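Alpha-L-arabinofuranosidase B (Aspergillus kawachii, PDB 6SXT) hydrolyses terminal non-reducing alpha-L-arabinofuranosyl residues from arabinoxylan, arabinan and arabinogalactan, and carries a C-terminal arabinose-binding domain beside its catalytic domain. Local coordinates at residues V338-P341 with G342-T345; S364-T367 with L368-A372. All coordinates share one frame; numbering follows the deposited sequence.

Contact 1: V338-P341 with G342-T345; sequences VTTP and GYTT
V338 packs its CB and CG1 against Y343. V338 CG1 lies anti to the backbone N (chi1 171°), which brings it 3.3 Å from Y343 O and 3.6 Å from Y343 CB. V338 O receives a CA-H contact from T344 CA at 3.4 Å, but no conventional hydrogen-bond partner is modelled for this buried oxygen. T339 meets T344 through its backbone: T339 O lies 3.7 Å from T344 CG2. Its hydroxyl is bonded to S474 and N429.

T340 begins a type II beta turn that ends at Y343. Y343 N donates to T340 O over 2.9 Å, with a bent N-H...O angle of 144°. The same oxygen lies in plane at the edge of the Y343 ring. T344 CG2 comes within 3.4 Å of T340 O. T340 CG2 runs alongside the tyrosine and approaches Y343 CD1 at 3.8 Å. P341 and G342 form the two corners of the turn. G342 has a positive phi (97°), as is usual for glycine at the third position of a type II turn.

T340 OG1 hydrogen-bonds to D472 and H447, both substrate-binding residues of the arabinose-binding domain. The turn bond holds T340 O, and T340 OG1 is bonded to both residues. T340 is therefore probably a second-shell residue that helps to position them.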
loop_
_atom_site.group_PDB
_atom_site.type_symbol
_atom_site.label_atom_id
_atom_site.label_comp_id
_atom_site.label_asym_id
_atom_site.label_seq_id
_atom_site.Cartn_x
_atom_site.Cartn_y
_atom_site.Cartn_z
ATOM N N VAL A 338 5.297 21.947 -19.652
ATOM C CA VAL A 338 6.597 21.610 -19.025
ATOM C C VAL A 338 7.179 22.835 -18.337
ATOM O O VAL A 338 7.075 23.975 -18.880
ATOM C CB VAL A 338 7.535 21.026 -20.073
ATOM C CG1 VAL A 338 8.932 20.863 -19.561
ATOM C CG2 VAL A 338 7.035 19.703 -20.592
ATOM N N THR A 339 7.780 22.654 -17.156
ATOM C CA THR A 339 8.333 23.791 -16.383
ATOM C C THR A 339 9.839 23.661 -16.269
ATOM O O THR A 339 10.452 24.611 -15.753
ATOM C CB THR A 339 7.673 23.942 -14.998
ATOM O OG1 THR A 339 8.087 22.818 -14.200
ATOM C CG2 THR A 339 6.183 24.080 -15.085
ATOM N N THR A 340 10.430 22.607 -16.746
ATOM C CA THR A 340 11.867 22.357 -16.676
ATOM C C THR A 340 12.559 23.406 -17.540
ATOM O O THR A 340 12.263 23.496 -18.740
ATOM C CB THR A 340 12.220 20.972 -17.162
ATOM O OG1 THR A 340 11.516 19.993 -16.363
ATOM C CG2 THR A 340 13.708 20.727 -17.111
ATOM N N PRO A 341 13.497 24.179 -16.985
ATOM C CA PRO A 341 14.222 25.167 -17.799
ATOM C C PRO A 341 14.848 24.491 -19.023
ATOM O O PRO A 341 15.493 23.416 -18.953
ATOM C CB PRO A 341 15.284 25.734 -16.821
ATOM C CG PRO A 341 14.607 25.564 -15.468
ATOM C CD PRO A 341 13.917 24.206 -15.570
ATOM N N GLY A 342 14.658 25.148 -20.180
ATOM C CA GLY A 342 15.133 24.617 -21.475
ATOM C C GLY A 342 14.044 23.894 -22.241
ATOM O O GLY A 342 14.316 23.509 -23.373
ATOM N N TYR A 343 12.895 23.621 -21.607
ATOM C CA TYR A 343 11.799 22.809 -22.180
ATOM C C TYR A 343 10.465 23.495 -21.936
ATOM O O TYR A 343 9.379 22.877 -22.144
ATOM C CB TYR A 343 11.866 21.385 -21.616
ATOM C CG TYR A 343 13.181 20.692 -21.789
ATOM C CD1 TYR A 343 14.198 20.841 -20.856
ATOM C CD2 TYR A 343 13.443 19.923 -22.903
ATOM C CE1 TYR A 343 15.420 20.210 -21.024
ATOM C CE2 TYR A 343 14.651 19.269 -23.083
ATOM C CZ TYR A 343 15.658 19.454 -22.155
ATOM O OH TYR A 343 16.845 18.807 -22.303
ATOM N N THR A 344 10.460 24.764 -21.551
ATOM C CA THR A 344 9.267 25.440 -21.020
ATOM C C THR A 344 8.250 25.810 -22.116
ATOM O O THR A 344 7.192 26.297 -21.733
ATOM C CB THR A 344 9.620 26.667 -20.162
ATOM O OG1 THR A 344 10.325 27.611 -20.963
ATOM C CG2 THR A 344 10.510 26.341 -18.978
ATOM N N THR A 345 8.561 25.616 -23.412
ATOM C CA THR A 345 7.560 25.846 -24.488
ATOM C C THR A 345 6.931 24.510 -24.887
ATOM O O THR A 345 6.076 24.491 -25.782
ATOM C CB THR A 345 8.179 26.543 -25.722
ATOM O OG1 THR A 345 9.129 25.660 -26.297
ATOM C CG2 THR A 345 8.859 27.833 -25.334
#

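Contact 2: S364-T367 with L368-A372; sequences SSTT and LKEEA. With ACT (acetate ion), chain T.
A serine N-cap opens the short helix 366-371, and a bound acetate sits at this end. S365 OG accepts from L368 N at 3.1 Å, with a nearly straight N-H...O angle of 165°. Its chi1 of 66° sets OG between the backbone N and the carbonyl carbon, from where it meets the first turn. T367 OG1 also donates to S365 OG. S365 OG in turn donates to acetate OXT over 2.7 Å.

The other acetate oxygen, O, takes S365 N at 2.9 Å. L368 CD2 approaches the acetate carbon at 3.7 Å, so the ion has an apolar neighbour as well. Along the first turns, K369 N, E370 N and E371 N bond to S365 O, T366 O and T367 O. K369 runs back extended past the cap, with CE 3.3 Å from S364 O, and its NZ bonds to D362 O. A water donates to T367 O at 2.8 Å and weakly to E370 OE1.

Three bonds grip the serine hydroxyl, two accepted and one donated, which fixes its rotation. The acetate probably comes from the crystallisation liquor. Its negative charge at the helix N terminus would be favoured by the helix dipole.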
loop_
_atom_site.group_PDB
_atom_site.type_symbol
_atom_site.label_atom_id
_atom_site.label_comp_id
_atom_site.label_asym_id
_atom_site.label_seq_id
_atom_site.Cartn_x
_atom_site.Cartn_y
_atom_site.Cartn_z
ATOM N N SER A 364 0.615 25.946 -34.156
ATOM C CA SER A 364 0.692 24.486 -34.322
ATOM C C SER A 364 -0.505 24.008 -35.122
ATOM O O SER A 364 -1.578 24.633 -35.033
ATOM C CB SER A 364 0.732 23.805 -32.940
ATOM O OG SER A 364 1.968 24.100 -32.292
ATOM N N SER A 365 -0.362 22.860 -35.754
ATOM C CA SER A 365 -1.506 22.195 -36.424
ATOM C C SER A 365 -2.618 21.945 -35.424
ATOM O O SER A 365 -2.341 21.644 -34.233
ATOM C CB SER A 365 -1.177 20.907 -37.150
ATOM O OG SER A 365 -0.767 19.879 -36.218
ATOM N N THR A 366 -3.837 21.950 -35.886
ATOM C CA THR A 366 -5.011 21.610 -35.089
ATOM C C THR A 366 -4.839 20.170 -34.589
ATOM O O THR A 366 -5.284 19.873 -33.461
ATOM C CB THR A 366 -6.322 21.780 -35.864
ATOM O OG1 THR A 366 -6.356 23.169 -36.244
ATOM C CG2 THR A 366 -7.514 21.470 -35.005
ATOM N N THR A 367 -4.234 19.284 -35.382
ATOM C CA THR A 367 -3.999 17.886 -34.972
ATOM C C THR A 367 -3.175 17.869 -33.677
ATOM O O THR A 367 -3.628 17.235 -32.681
ATOM C CB THR A 367 -3.279 17.100 -36.047
ATOM O OG1 THR A 367 -2.034 17.712 -36.456
ATOM C CG2 THR A 367 -4.182 17.010 -37.247
ATOM N N LEU A 368 -2.062 18.560 -33.692
ATOM C CA LEU A 368 -1.189 18.581 -32.485
ATOM C C LEU A 368 -1.903 19.312 -31.328
ATOM O O LEU A 368 -1.778 18.834 -30.151
ATOM C CB LEU A 368 0.162 19.173 -32.858
ATOM C CG LEU A 368 1.149 19.377 -31.713
ATOM C CD1 LEU A 368 1.422 18.023 -31.062
ATOM C CD2 LEU A 368 2.448 20.003 -32.215
ATOM N N LYS A 369 -2.628 20.384 -31.576
ATOM C CA LYS A 369 -3.391 21.086 -30.527
ATOM C C LYS A 369 -4.317 20.124 -29.809
ATOM O O LYS A 369 -4.410 20.177 -28.556
ATOM C CB LYS A 369 -4.162 22.277 -31.071
ATOM C CG LYS A 369 -3.230 23.406 -31.472
ATOM C CD LYS A 369 -3.988 24.588 -31.986
ATOM C CE LYS A 369 -3.108 25.763 -32.313
ATOM N NZ LYS A 369 -3.971 26.861 -32.794
ATOM N N GLU A 370 -4.989 19.253 -30.545
ATOM C CA GLU A 370 -5.898 18.274 -29.922
ATOM C C GLU A 370 -5.078 17.244 -29.130
ATOM O O GLU A 370 -5.572 16.780 -28.052
ATOM C CB GLU A 370 -6.755 17.562 -30.969
ATOM C CG GLU A 370 -7.753 18.446 -31.652
ATOM C CD GLU A 370 -8.528 17.598 -32.664
ATOM O OE1 GLU A 370 -8.439 16.362 -32.605
ATOM O OE2 GLU A 370 -9.245 18.205 -33.517
ATOM N N GLU A 371 -3.942 16.807 -29.642
ATOM C CA GLU A 371 -3.053 15.815 -28.985
ATOM C C GLU A 371 -2.466 16.402 -27.681
ATOM O O GLU A 371 -2.060 15.609 -26.815
ATOM C CB GLU A 371 -1.972 15.369 -29.935
ATOM C CG GLU A 371 -2.555 14.499 -31.066
ATOM C CD GLU A 371 -1.586 14.292 -32.204
ATOM O OE1 GLU A 371 -0.633 15.104 -32.375
ATOM O OE2 GLU A 371 -1.803 13.339 -32.941
ATOM N N ALA A 372 -2.419 17.713 -27.583
ATOM C CA ALA A 372 -1.904 18.423 -26.372
ATOM C C ALA A 372 -3.055 18.905 -25.501
ATOM O O ALA A 372 -2.817 19.797 -24.655
ATOM C CB ALA A 372 -1.047 19.557 -26.794
HETATM C C ACT T . 2.604 20.336 -35.852
HETATM O O ACT T . 2.248 21.556 -35.572
HETATM O OXT ACT T . 1.851 19.430 -36.357
HETATM C CH3 ACT T . 4.045 19.910 -35.592
HETATM O O HOH W 1 -5.442 15.263 -33.617
#

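In the fold
Both contacts belong to the C-terminal arabinose-binding domain, whose family has the beta-trefoil fold. Strand 333-338 runs into contact 1, where the chain turns back into strand 346-351. Backbone hydrogen bonding between V338 and R346 closes this loop. Strand 354-359 follows, and then contact 2 begins the helix 366-371 that leads to strand 374-378. That strand pairs antiparallel with strand 333-338, so the chain returns beside the strand that entered contact 1. The contacts lie in series and neither nest nor cross. Their centres are 19 Å apart and their nearest atoms about 8 Å apart, without touching. Contact 1 touches helix 469-472 and strand 475-479; A372 O of contact 2 bonds to S335 OG of strand 333-338.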